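Long-range contacts in tRNA(Ile2) 2-agmatinylcytidine synthetase TiaS (Archaeoglobus fulgidus, PDB 6AGG), which catalyses the ATP-dependent attachment of agmatine to the wobble cytidine of an isoleucine tRNA, changing its codon specificity from AUG to AUA: residues 107-112 against 145-150; 117-122 against 138-143; 179-184 against 198-203. All blocks are in the same frame, centred on the assembly; numbering follows the deposited sequence.

Contact 1: 107-112 against 145-150; sequences PFADKA and ALAAVG. With ACP (phosphomethylphosphonic acid adenylate ester), chain C.
F108 and A109 of helix 106-114 pack on L146, A147 and G150 of helix 141-150, a helix-helix crossing at -116° beside the ATP site, which it meets through A112. The first shell is apolar. The CD1 methyl of L146 lies over one face of the F108 ring, 4.1 Å from its centroid, a CH-pi contact. Lower on the same side chain, L146 CB meets F108 CE2 at 3.4 Å, and the backbone A147 N comes to the ring edge near its plane. In F108, CG anti to the backbone N (chi1 -176°) puts the ring beside L146. An alanine in place of F108 takes the ring away, and L146 CD1 would probably be left without its partner, with a gap between the two helices.

Beside the ring the helices meet through small residues, which lets the axes of these segments approach to 7.5 Å. A109 CB rests on A147 O and lies 3.6 Å from G150 C; G150 has no side chain to hold the helices apart. One turn on, the methyls of A112 and A147 touch, CB to CB 3.6 Å.

Further out, L105 and V95 cover L146, while E121 and A122 of helix 119-128 touch F108. S60 and R41 both bond A148 O, tying helix 141-150 to neighbouring strands. At the nucleotide side the backbone A112 O accepts the adenine amino group, ACP N6 to A112 O 2.6 Å.

Contact 2: 117-122 against 138-143; sequences LQIDEA and KGRGLI. With ACP (phosphomethylphosphonic acid adenylate ester), chain C.
I143 and L117 touch each other and meet the adenine of the ATP analogue in different ways. The I143 CG2 methyl stands over the flat base, 3.7 Å from ACP C4, while I143 CD1 lies over the same face toward its N3 border, 3.8 Å from ACP N3. On the Watson-Crick side the backbone L117 N donates to ACP N1 at 2.9 Å, a nearly straight bond (167°). The ribose is met by R140: the O2' hydroxyl donates to the backbone R140 O, 3.0 Å away, and the aliphatic CB and CG of R140 run alongside O3'.

I143 shares its branches between ligand and protein. CG2, anti to the backbone N, takes the base, CG1 the protein, and CD1 touches both, reaching L117 CB at 4.1 Å and also nearing the Q118 carbonyl. A122 CB closes against I143 CG1 at 3.9 Å.

This is the adenosine part of the ATP site, which lies near the N-terminal parts of two helices: Q118 is the N-cap of helix 119-128, and G144 N of helix 141-150 also bonds the nucleotide. N91 holds segment 138-143 by bonds to K138 N and to the backbone of G141.

Toward solvent, I119 crosses the R140 side chain at about a right angle. Its extended chain (chi2 176°) carries CD1 to R140 CA at 3.9 Å, and the same I119 methyl meets K138 CG at 4.1 Å. I119 CG2 faces the G139 carbonyl. The R140 side chain goes on to touch the D9 and D11 pair, which probably forms a DxD motif at magnesium, and L142 continues the apolar seam from A122 onto L123 and I126.

Contact 3: 179-184 against 198-203; sequences SFFDMD and CNDVVV. With AG2 (agmatine), chain D.
The small hairpin of strands 195-196 and 201-202, closed by a G1 beta bulge at D200 and V201, lies against F180 and F181 of helix 177-187 in the TiaS FLD domain. F181 is the main point of contact. With CG anti to its carbonyl carbon (chi1 -69°), the ring reaches out from the helix to the bulge. Its CZ lies 3.6 Å from D200 OD1, the carboxylate plane turned 80° from the ring plane, and the backbone V201 N sits near the ring plane at the edge. F181 CE2 meets the V202 CG2 methyl at 4.0 Å. The other methyl, V202 CG1, approaches F180 CG more loosely, at 4.5 Å, so the valine straddles both aromatics.

W197 packs edge-to-face with F181, and its NE1 bonds D184 OD2, which also forms a salt bridge to R420. Next along the chain, V203 CG1 touches the aliphatic CG of agmatine, whose polar groups are bonded by G215 O and D193 O. D200 and V201 both face D196, and the left-handed backbone of D200 (phi 34°) makes this a G1 bulge, as often found at beta hairpins.

In the fold
Contacts 1 and 2 are neighbours, their centres 11 Å apart, and share helix 141-150. In sequence both segments of contact 2 fall between the two segments of contact 1, and helices 106-114 and 119-128, which follow each other, lie against that one helix. F108 and A112 pack on L117, and a weak ion pair joins K111 to E121, so the two are packed together on one side of the bound nucleotide. Contact 3 comes later in the chain, on the opposite side of its centre, about 34 Å from contact 1 and 39 Å from contact 2 between centres. V203, at the end of its second segment, touches agmatine, so the three contacts lie beside two different substrate sites of the ligase.

Contact 1: 107-112 against 145-150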
loop_
_atom_site.group_PDB
_atom_site.type_symbol
_atom_site.label_atom_id
_atom_site.label_comp_id
_atom_site.label_asym_id
_atom_site.label_seq_id
_atom_site.Cartn_x
_atom_site.Cartn_y
_atom_site.Cartn_z
ATOM N N PRO A 107 -18.901 6.560 -7.540
ATOM C CA PRO A 107 -17.949 7.240 -8.425
ATOM C C PRO A 107 -17.081 8.252 -7.680
ATOM O O PRO A 107 -15.871 8.309 -7.929
ATOM C CB PRO A 107 -18.856 7.933 -9.456
ATOM C CG PRO A 107 -20.091 7.066 -9.506
ATOM C CD PRO A 107 -20.271 6.549 -8.092
ATOM N N PHE A 108 -17.690 9.029 -6.782
ATOM C CA PHE A 108 -16.970 10.036 -6.001
ATOM C C PHE A 108 -15.839 9.391 -5.207
ATOM O O PHE A 108 -14.698 9.863 -5.209
ATOM C CB PHE A 108 -17.929 10.764 -5.040
ATOM C CG PHE A 108 -17.279 11.890 -4.265
ATOM C CD1 PHE A 108 -17.308 13.183 -4.760
ATOM C CD2 PHE A 108 -16.616 11.647 -3.062
ATOM C CE1 PHE A 108 -16.704 14.224 -4.066
ATOM C CE2 PHE A 108 -16.005 12.672 -2.384
ATOM C CZ PHE A 108 -16.053 13.969 -2.878
ATOM N N ALA A 109 -16.183 8.319 -4.505
ATOM C CA ALA A 109 -15.219 7.568 -3.716
ATOM C C ALA A 109 -14.090 7.117 -4.604
ATOM O O ALA A 109 -12.919 7.226 -4.241
ATOM C CB ALA A 109 -15.880 6.356 -3.068
ATOM N N ASP A 110 -14.458 6.612 -5.780
ATOM C CA ASP A 110 -13.493 6.035 -6.691
ATOM C C ASP A 110 -12.511 7.081 -7.180
ATOM O O ASP A 110 -11.306 6.837 -7.291
ATOM C CB ASP A 110 -14.208 5.390 -7.870
ATOM C CG ASP A 110 -13.509 4.145 -8.345
ATOM O OD1 ASP A 110 -13.737 3.079 -7.724
ATOM O OD2 ASP A 110 -12.723 4.239 -9.317
ATOM N N LYS A 111 -13.041 8.253 -7.479
ATOM C CA LYS A 111 -12.208 9.387 -7.826
ATOM C C LYS A 111 -11.331 9.824 -6.645
ATOM O O LYS A 111 -10.298 10.458 -6.837
ATOM C CB LYS A 111 -13.084 10.535 -8.308
ATOM C CG LYS A 111 -12.318 11.711 -8.818
ATOM C CD LYS A 111 -13.255 12.734 -9.410
ATOM C CE LYS A 111 -12.496 13.807 -10.165
ATOM N NZ LYS A 111 -13.411 14.809 -10.781
ATOM N N ALA A 112 -11.740 9.490 -5.422
ATOM C CA ALA A 112 -10.973 9.883 -4.248
ATOM C C ALA A 112 -9.812 8.937 -4.033
ATOM O O ALA A 112 -8.806 9.305 -3.411
ATOM C CB ALA A 112 -11.854 9.930 -2.998
ATOM N N ALA A 145 -14.889 11.774 3.755
ATOM C CA ALA A 145 -16.062 11.285 4.472
ATOM C C ALA A 145 -17.098 10.776 3.483
ATOM O O ALA A 145 -17.603 9.664 3.626
ATOM C CB ALA A 145 -16.649 12.377 5.392
ATOM N N LEU A 146 -17.414 11.593 2.485
ATOM C CA LEU A 146 -18.136 11.109 1.317
ATOM C C LEU A 146 -17.479 9.828 0.795
ATOM O O LEU A 146 -18.152 8.813 0.609
ATOM C CB LEU A 146 -18.181 12.173 0.218
ATOM C CG LEU A 146 -19.018 13.411 0.550
ATOM C CD1 LEU A 146 -18.782 14.524 -0.464
ATOM C CD2 LEU A 146 -20.511 13.066 0.662
ATOM N N ALA A 147 -16.167 9.859 0.578
ATOM C CA ALA A 147 -15.495 8.675 0.027
ATOM C C ALA A 147 -15.662 7.444 0.909
ATOM O O ALA A 147 -15.844 6.342 0.406
ATOM C CB ALA A 147 -14.012 8.937 -0.251
ATOM N N ALA A 148 -15.602 7.622 2.223
ATOM C CA ALA A 148 -15.663 6.467 3.105
ATOM C C ALA A 148 -17.046 5.847 3.010
ATOM O O ALA A 148 -17.263 4.723 3.439
ATOM C CB ALA A 148 -15.315 6.855 4.565
ATOM N N VAL A 149 -17.977 6.593 2.428
ATOM C CA VAL A 149 -19.374 6.163 2.327
ATOM C C VAL A 149 -19.704 5.569 0.943
ATOM O O VAL A 149 -20.419 4.582 0.833
ATOM C CB VAL A 149 -20.347 7.333 2.703
ATOM C CG1 VAL A 149 -21.722 7.146 2.089
ATOM C CG2 VAL A 149 -20.450 7.470 4.222
ATOM N N GLY A 150 -19.164 6.172 -0.107
ATOM C CA GLY A 150 -19.378 5.674 -1.448
ATOM C C GLY A 150 -18.607 4.413 -1.813
ATOM O O GLY A 150 -19.078 3.619 -2.626
HETATM P PG ACP C . -4.302 9.231 9.939
HETATM O O1G ACP C . -4.962 9.421 11.373
HETATM O O2G ACP C . -3.013 9.731 10.873
HETATM O O3G ACP C . -4.234 7.589 10.507
HETATM P PB ACP C . -5.993 10.462 6.538
HETATM O O1B ACP C . -6.459 9.412 6.492
HETATM O O2B ACP C . -4.818 10.400 5.790
HETATM C C3B ACP C . -5.114 9.937 8.224
HETATM P PA ACP C . -5.967 13.228 6.875
HETATM O O1A ACP C . -5.590 14.063 7.890
HETATM O O2A ACP C . -7.390 12.998 6.937
HETATM O O3A ACP C . -5.196 11.867 7.014
HETATM O "O5'" ACP C . -5.620 14.034 5.350
HETATM C "C5'" ACP C . -6.552 13.752 4.248
HETATM C "C4'" ACP C . -7.384 14.884 3.722
HETATM O "O4'" ACP C . -7.287 14.859 2.340
HETATM C "C3'" ACP C . -8.806 14.635 4.047
HETATM O "O3'" ACP C . -9.438 15.889 4.216
HETATM C "C2'" ACP C . -9.331 13.986 2.923
HETATM O "O2'" ACP C . -10.758 14.177 2.832
HETATM C "C1'" ACP C . -8.643 14.524 1.833
HETATM N N9 ACP C . -8.556 13.583 0.660
HETATM C C8 ACP C . -8.524 12.252 0.729
HETATM N N7 ACP C . -8.415 11.775 -0.536
HETATM C C5 ACP C . -8.372 12.821 -1.404
HETATM C C6 ACP C . -8.268 12.926 -2.823
HETATM N N6 ACP C . -8.187 11.829 -3.625
HETATM N N1 ACP C . -8.254 14.176 -3.357
HETATM C C2 ACP C . -8.330 15.279 -2.603
HETATM N N3 ACP C . -8.427 15.193 -1.272
HETATM C C4 ACP C . -8.452 13.988 -0.649
#

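Contact 2: 117-122 against 138-143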
loop_
_atom_site.group_PDB
_atom_site.type_symbol
_atom_site.label_atom_id
_atom_site.label_comp_id
_atom_site.label_asym_id
_atom_site.label_seq_id
_atom_site.Cartn_x
_atom_site.Cartn_y
_atom_site.Cartn_z
ATOM N N LEU A 117 -9.391 15.248 -5.761
ATOM C CA LEU A 117 -10.643 16.002 -5.635
ATOM C C LEU A 117 -10.480 17.398 -5.042
ATOM O O LEU A 117 -9.545 17.664 -4.289
ATOM C CB LEU A 117 -11.664 15.214 -4.805
ATOM C CG LEU A 117 -12.464 14.155 -5.571
ATOM C CD1 LEU A 117 -12.288 12.784 -4.958
ATOM C CD2 LEU A 117 -13.928 14.535 -5.607
ATOM N N GLN A 118 -11.404 18.285 -5.396
ATOM C CA GLN A 118 -11.475 19.612 -4.797
ATOM C C GLN A 118 -12.618 19.626 -3.801
ATOM O O GLN A 118 -13.566 18.843 -3.931
ATOM C CB GLN A 118 -11.721 20.672 -5.866
ATOM C CG GLN A 118 -10.502 21.039 -6.698
ATOM C CD GLN A 118 -10.870 21.383 -8.135
ATOM O OE1 GLN A 118 -11.210 20.500 -8.924
ATOM N NE2 GLN A 118 -10.806 22.665 -8.479
ATOM N N ILE A 119 -12.532 20.521 -2.815
ATOM C CA ILE A 119 -13.573 20.659 -1.797
ATOM C C ILE A 119 -14.890 21.104 -2.427
ATOM O O ILE A 119 -15.965 20.611 -2.079
ATOM C CB ILE A 119 -13.167 21.656 -0.691
ATOM C CG1 ILE A 119 -11.972 21.124 0.099
ATOM C CG2 ILE A 119 -14.326 21.917 0.250
ATOM C CD1 ILE A 119 -11.443 22.100 1.151
ATOM N N ASP A 120 -14.813 22.040 -3.361
ATOM C CA ASP A 120 -16.018 22.453 -4.062
ATOM C C ASP A 120 -16.798 21.288 -4.692
ATOM O O ASP A 120 -18.021 21.362 -4.813
ATOM C CB ASP A 120 -15.706 23.550 -5.075
ATOM C CG ASP A 120 -15.491 24.897 -4.410
ATOM O OD1 ASP A 120 -16.493 25.605 -4.158
ATOM O OD2 ASP A 120 -14.325 25.238 -4.122
ATOM N N GLU A 121 -16.102 20.210 -5.061
ATOM C CA GLU A 121 -16.774 19.019 -5.586
ATOM C C GLU A 121 -17.594 18.321 -4.498
ATOM O O GLU A 121 -18.773 17.996 -4.696
ATOM C CB GLU A 121 -15.777 18.043 -6.224
ATOM C CG GLU A 121 -16.413 16.727 -6.706
ATOM C CD GLU A 121 -15.657 16.063 -7.867
ATOM O OE1 GLU A 121 -14.454 16.353 -8.049
ATOM O OE2 GLU A 121 -16.271 15.254 -8.604
ATOM N N ALA A 122 -16.959 18.085 -3.354
ATOM C CA ALA A 122 -17.658 17.552 -2.191
ATOM C C ALA A 122 -18.863 18.430 -1.833
ATOM O O ALA A 122 -19.953 17.925 -1.550
ATOM C CB ALA A 122 -16.706 17.436 -0.998
ATOM N N LYS A 138 -11.779 24.295 7.710
ATOM C CA LYS A 138 -11.786 24.038 6.288
ATOM C C LYS A 138 -12.532 22.713 6.202
ATOM O O LYS A 138 -12.256 21.793 6.972
ATOM C CB LYS A 138 -10.369 23.916 5.748
ATOM C CG LYS A 138 -10.233 24.334 4.306
ATOM C CD LYS A 138 -8.771 24.473 3.934
ATOM C CE LYS A 138 -8.614 24.938 2.498
ATOM N NZ LYS A 138 -9.385 26.182 2.198
ATOM N N GLY A 139 -13.518 22.622 5.321
ATOM C CA GLY A 139 -14.325 21.416 5.278
ATOM C C GLY A 139 -13.657 20.322 4.468
ATOM O O GLY A 139 -14.307 19.647 3.674
ATOM N N ARG A 140 -12.354 20.152 4.663
ATOM C CA ARG A 140 -11.584 19.282 3.796
ATOM C C ARG A 140 -11.890 17.817 4.091
ATOM O O ARG A 140 -11.865 16.984 3.193
ATOM C CB ARG A 140 -10.082 19.562 3.901
ATOM C CG ARG A 140 -9.296 19.032 2.695
ATOM C CD ARG A 140 -7.788 19.016 2.904
ATOM N NE ARG A 140 -7.229 20.344 3.140
ATOM C CZ ARG A 140 -6.827 21.173 2.179
ATOM N NH1 ARG A 140 -6.935 20.815 0.908
ATOM N NH2 ARG A 140 -6.322 22.362 2.489
ATOM N N GLY A 141 -12.192 17.517 5.349
ATOM C CA GLY A 141 -12.489 16.160 5.763
ATOM C C GLY A 141 -13.735 15.619 5.100
ATOM O O GLY A 141 -13.943 14.403 5.045
ATOM N N LEU A 142 -14.568 16.523 4.599
ATOM C CA LEU A 142 -15.775 16.129 3.883
ATOM C C LEU A 142 -15.542 15.197 2.673
ATOM O O LEU A 142 -16.343 14.295 2.438
ATOM C CB LEU A 142 -16.571 17.360 3.460
ATOM C CG LEU A 142 -17.201 18.147 4.598
ATOM C CD1 LEU A 142 -17.882 19.395 4.055
ATOM C CD2 LEU A 142 -18.176 17.269 5.366
ATOM N N ILE A 143 -14.470 15.432 1.912
ATOM C CA ILE A 143 -14.099 14.580 0.778
ATOM C C ILE A 143 -13.927 13.114 1.188
ATOM O O ILE A 143 -14.601 12.198 0.647
ATOM C CB ILE A 143 -12.780 15.055 0.126
ATOM C CG1 ILE A 143 -13.008 16.353 -0.661
ATOM C CG2 ILE A 143 -12.187 13.946 -0.771
ATOM C CD1 ILE A 143 -11.736 17.061 -1.097
HETATM P PG ACP C . -4.302 9.231 9.939
HETATM O O1G ACP C . -4.962 9.421 11.373
HETATM O O2G ACP C . -3.013 9.731 10.873
HETATM O O3G ACP C . -4.234 7.589 10.507
HETATM P PB ACP C . -5.993 10.462 6.538
HETATM O O1B ACP C . -6.459 9.412 6.492
HETATM O O2B ACP C . -4.818 10.400 5.790
HETATM C C3B ACP C . -5.114 9.937 8.224
HETATM P PA ACP C . -5.967 13.228 6.875
HETATM O O1A ACP C . -5.590 14.063 7.890
HETATM O O2A ACP C . -7.390 12.998 6.937
HETATM O O3A ACP C . -5.196 11.867 7.014
HETATM O "O5'" ACP C . -5.620 14.034 5.350
HETATM C "C5'" ACP C . -6.552 13.752 4.248
HETATM C "C4'" ACP C . -7.384 14.884 3.722
HETATM O "O4'" ACP C . -7.287 14.859 2.340
HETATM C "C3'" ACP C . -8.806 14.635 4.047
HETATM O "O3'" ACP C . -9.438 15.889 4.216
HETATM C "C2'" ACP C . -9.331 13.986 2.923
HETATM O "O2'" ACP C . -10.758 14.177 2.832
HETATM C "C1'" ACP C . -8.643 14.524 1.833
HETATM N N9 ACP C . -8.556 13.583 0.660
HETATM C C8 ACP C . -8.524 12.252 0.729
HETATM N N7 ACP C . -8.415 11.775 -0.536
HETATM C C5 ACP C . -8.372 12.821 -1.404
HETATM C C6 ACP C . -8.268 12.926 -2.823
HETATM N N6 ACP C . -8.187 11.829 -3.625
HETATM N N1 ACP C . -8.254 14.176 -3.357
HETATM C C2 ACP C . -8.330 15.279 -2.603
HETATM N N3 ACP C . -8.427 15.193 -1.272
HETATM C C4 ACP C . -8.452 13.988 -0.649
#

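Contact 3: 179-184 against 198-203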
loop_
_atom_site.group_PDB
_atom_site.type_symbol
_atom_site.label_atom_id
_atom_site.label_comp_id
_atom_site.label_asym_id
_atom_site.label_seq_id
_atom_site.Cartn_x
_atom_site.Cartn_y
_atom_site.Cartn_z
ATOM N N SER A 179 6.153 -13.103 20.536
ATOM C CA SER A 179 4.699 -13.211 20.610
ATOM C C SER A 179 4.020 -12.949 19.252
ATOM O O SER A 179 3.029 -13.598 18.909
ATOM C CB SER A 179 4.170 -12.247 21.684
ATOM O OG SER A 179 2.810 -11.901 21.484
ATOM N N PHE A 180 4.569 -12.011 18.481
ATOM C CA PHE A 180 3.987 -11.628 17.197
ATOM C C PHE A 180 4.414 -12.538 16.050
ATOM O O PHE A 180 3.599 -12.911 15.206
ATOM C CB PHE A 180 4.317 -10.169 16.865
ATOM C CG PHE A 180 3.481 -9.167 17.619
ATOM C CD1 PHE A 180 2.243 -8.776 17.136
ATOM C CD2 PHE A 180 3.931 -8.618 18.807
ATOM C CE1 PHE A 180 1.468 -7.859 17.825
ATOM C CE2 PHE A 180 3.162 -7.703 19.496
ATOM C CZ PHE A 180 1.929 -7.321 19.001
ATOM N N PHE A 181 5.697 -12.884 16.016
ATOM C CA PHE A 181 6.210 -13.798 15.004
ATOM C C PHE A 181 5.524 -15.142 15.137
ATOM O O PHE A 181 4.939 -15.646 14.182
ATOM C CB PHE A 181 7.722 -13.959 15.138
ATOM C CG PHE A 181 8.490 -12.724 14.776
ATOM C CD1 PHE A 181 8.973 -12.544 13.487
ATOM C CD2 PHE A 181 8.717 -11.731 15.721
ATOM C CE1 PHE A 181 9.678 -11.404 13.145
ATOM C CE2 PHE A 181 9.421 -10.585 15.390
ATOM C CZ PHE A 181 9.904 -10.420 14.096
ATOM N N ASP A 182 5.595 -15.710 16.335
ATOM C CA ASP A 182 4.912 -16.957 16.637
ATOM C C ASP A 182 3.515 -16.942 16.033
ATOM O O ASP A 182 3.094 -17.895 15.374
ATOM C CB ASP A 182 4.814 -17.149 18.154
ATOM C CG ASP A 182 6.173 -17.156 18.835
ATOM O OD1 ASP A 182 7.150 -17.641 18.225
ATOM O OD2 ASP A 182 6.264 -16.672 19.980
ATOM N N MET A 183 2.808 -15.839 16.262
ATOM C CA MET A 183 1.435 -15.671 15.791
ATOM C C MET A 183 1.345 -15.739 14.257
ATOM O O MET A 183 0.481 -16.418 13.697
ATOM C CB MET A 183 0.859 -14.357 16.341
ATOM C CG MET A 183 -0.569 -14.046 15.922
ATOM S SD MET A 183 -0.690 -13.266 14.299
ATOM C CE MET A 183 0.477 -11.920 14.487
ATOM N N ASP A 184 2.252 -15.039 13.590
ATOM C CA ASP A 184 2.322 -15.050 12.138
ATOM C C ASP A 184 2.629 -16.470 11.584
ATOM O O ASP A 184 1.985 -16.949 10.639
ATOM C CB ASP A 184 3.363 -14.029 11.679
ATOM C CG ASP A 184 3.328 -13.786 10.186
ATOM O OD1 ASP A 184 2.782 -12.740 9.757
ATOM O OD2 ASP A 184 3.849 -14.645 9.441
ATOM N N CYS A 198 12.262 -11.355 7.164
ATOM C CA CYS A 198 13.584 -11.162 6.581
ATOM C C CYS A 198 14.309 -9.919 7.108
ATOM O O CYS A 198 15.507 -9.756 6.883
ATOM C CB CYS A 198 13.484 -11.137 5.048
ATOM S SG CYS A 198 14.993 -10.643 4.191
ATOM N N ASN A 199 13.590 -9.050 7.816
ATOM C CA ASN A 199 14.196 -7.858 8.415
ATOM C C ASN A 199 14.012 -7.766 9.938
ATOM O O ASN A 199 14.149 -6.689 10.535
ATOM C CB ASN A 199 13.653 -6.585 7.761
ATOM C CG ASN A 199 13.651 -6.659 6.252
ATOM O OD1 ASN A 199 13.343 -7.700 5.668
ATOM N ND2 ASN A 199 13.994 -5.548 5.607
ATOM N N ASP A 200 13.708 -8.905 10.555
ATOM C CA ASP A 200 13.523 -8.990 12.003
ATOM C C ASP A 200 12.913 -7.723 12.577
ATOM O O ASP A 200 13.428 -7.166 13.544
ATOM C CB ASP A 200 14.852 -9.279 12.708
ATOM C CG ASP A 200 14.663 -9.966 14.050
ATOM O OD1 ASP A 200 13.504 -10.042 14.510
ATOM O OD2 ASP A 200 15.669 -10.413 14.646
ATOM N N VAL A 201 11.822 -7.266 11.976
ATOM C CA VAL A 201 11.165 -6.054 12.446
ATOM C C VAL A 201 9.646 -6.176 12.428
ATOM O O VAL A 201 9.045 -6.390 11.373
ATOM C CB VAL A 201 11.610 -4.815 11.641
ATOM C CG1 VAL A 201 10.571 -3.720 11.729
ATOM C CG2 VAL A 201 12.954 -4.311 12.147
ATOM N N VAL A 202 9.036 -6.050 13.606
ATOM C CA VAL A 202 7.583 -6.046 13.724
ATOM C C VAL A 202 7.036 -4.876 12.928
ATOM O O VAL A 202 7.688 -3.841 12.813
ATOM C CB VAL A 202 7.129 -5.920 15.180
ATOM C CG1 VAL A 202 5.604 -6.006 15.273
ATOM C CG2 VAL A 202 7.784 -6.999 16.023
ATOM N N VAL A 203 5.837 -5.036 12.386
ATOM C CA VAL A 203 5.351 -4.104 11.379
ATOM C C VAL A 203 3.960 -3.541 11.665
ATOM O O VAL A 203 3.598 -2.493 11.145
ATOM C CB VAL A 203 5.398 -4.759 9.971
ATOM C CG1 VAL A 203 4.592 -3.961 8.970
ATOM C CG2 VAL A 203 6.835 -4.897 9.510
HETATM N N AG2 D . 5.220 0.883 6.993
HETATM C CA AG2 D . 4.647 -0.440 6.966
HETATM C CB AG2 D . 3.340 -0.635 7.659
HETATM C CG AG2 D . 2.595 -1.912 7.452
HETATM C CD AG2 D . 1.463 -2.213 8.379
HETATM N NE AG2 D . 1.254 -3.559 8.816
HETATM C CZ AG2 D . 0.156 -3.871 9.687
HETATM N NH1 AG2 D . -0.662 -2.933 10.094
HETATM N NH2 AG2 D . -0.021 -5.102 10.075
#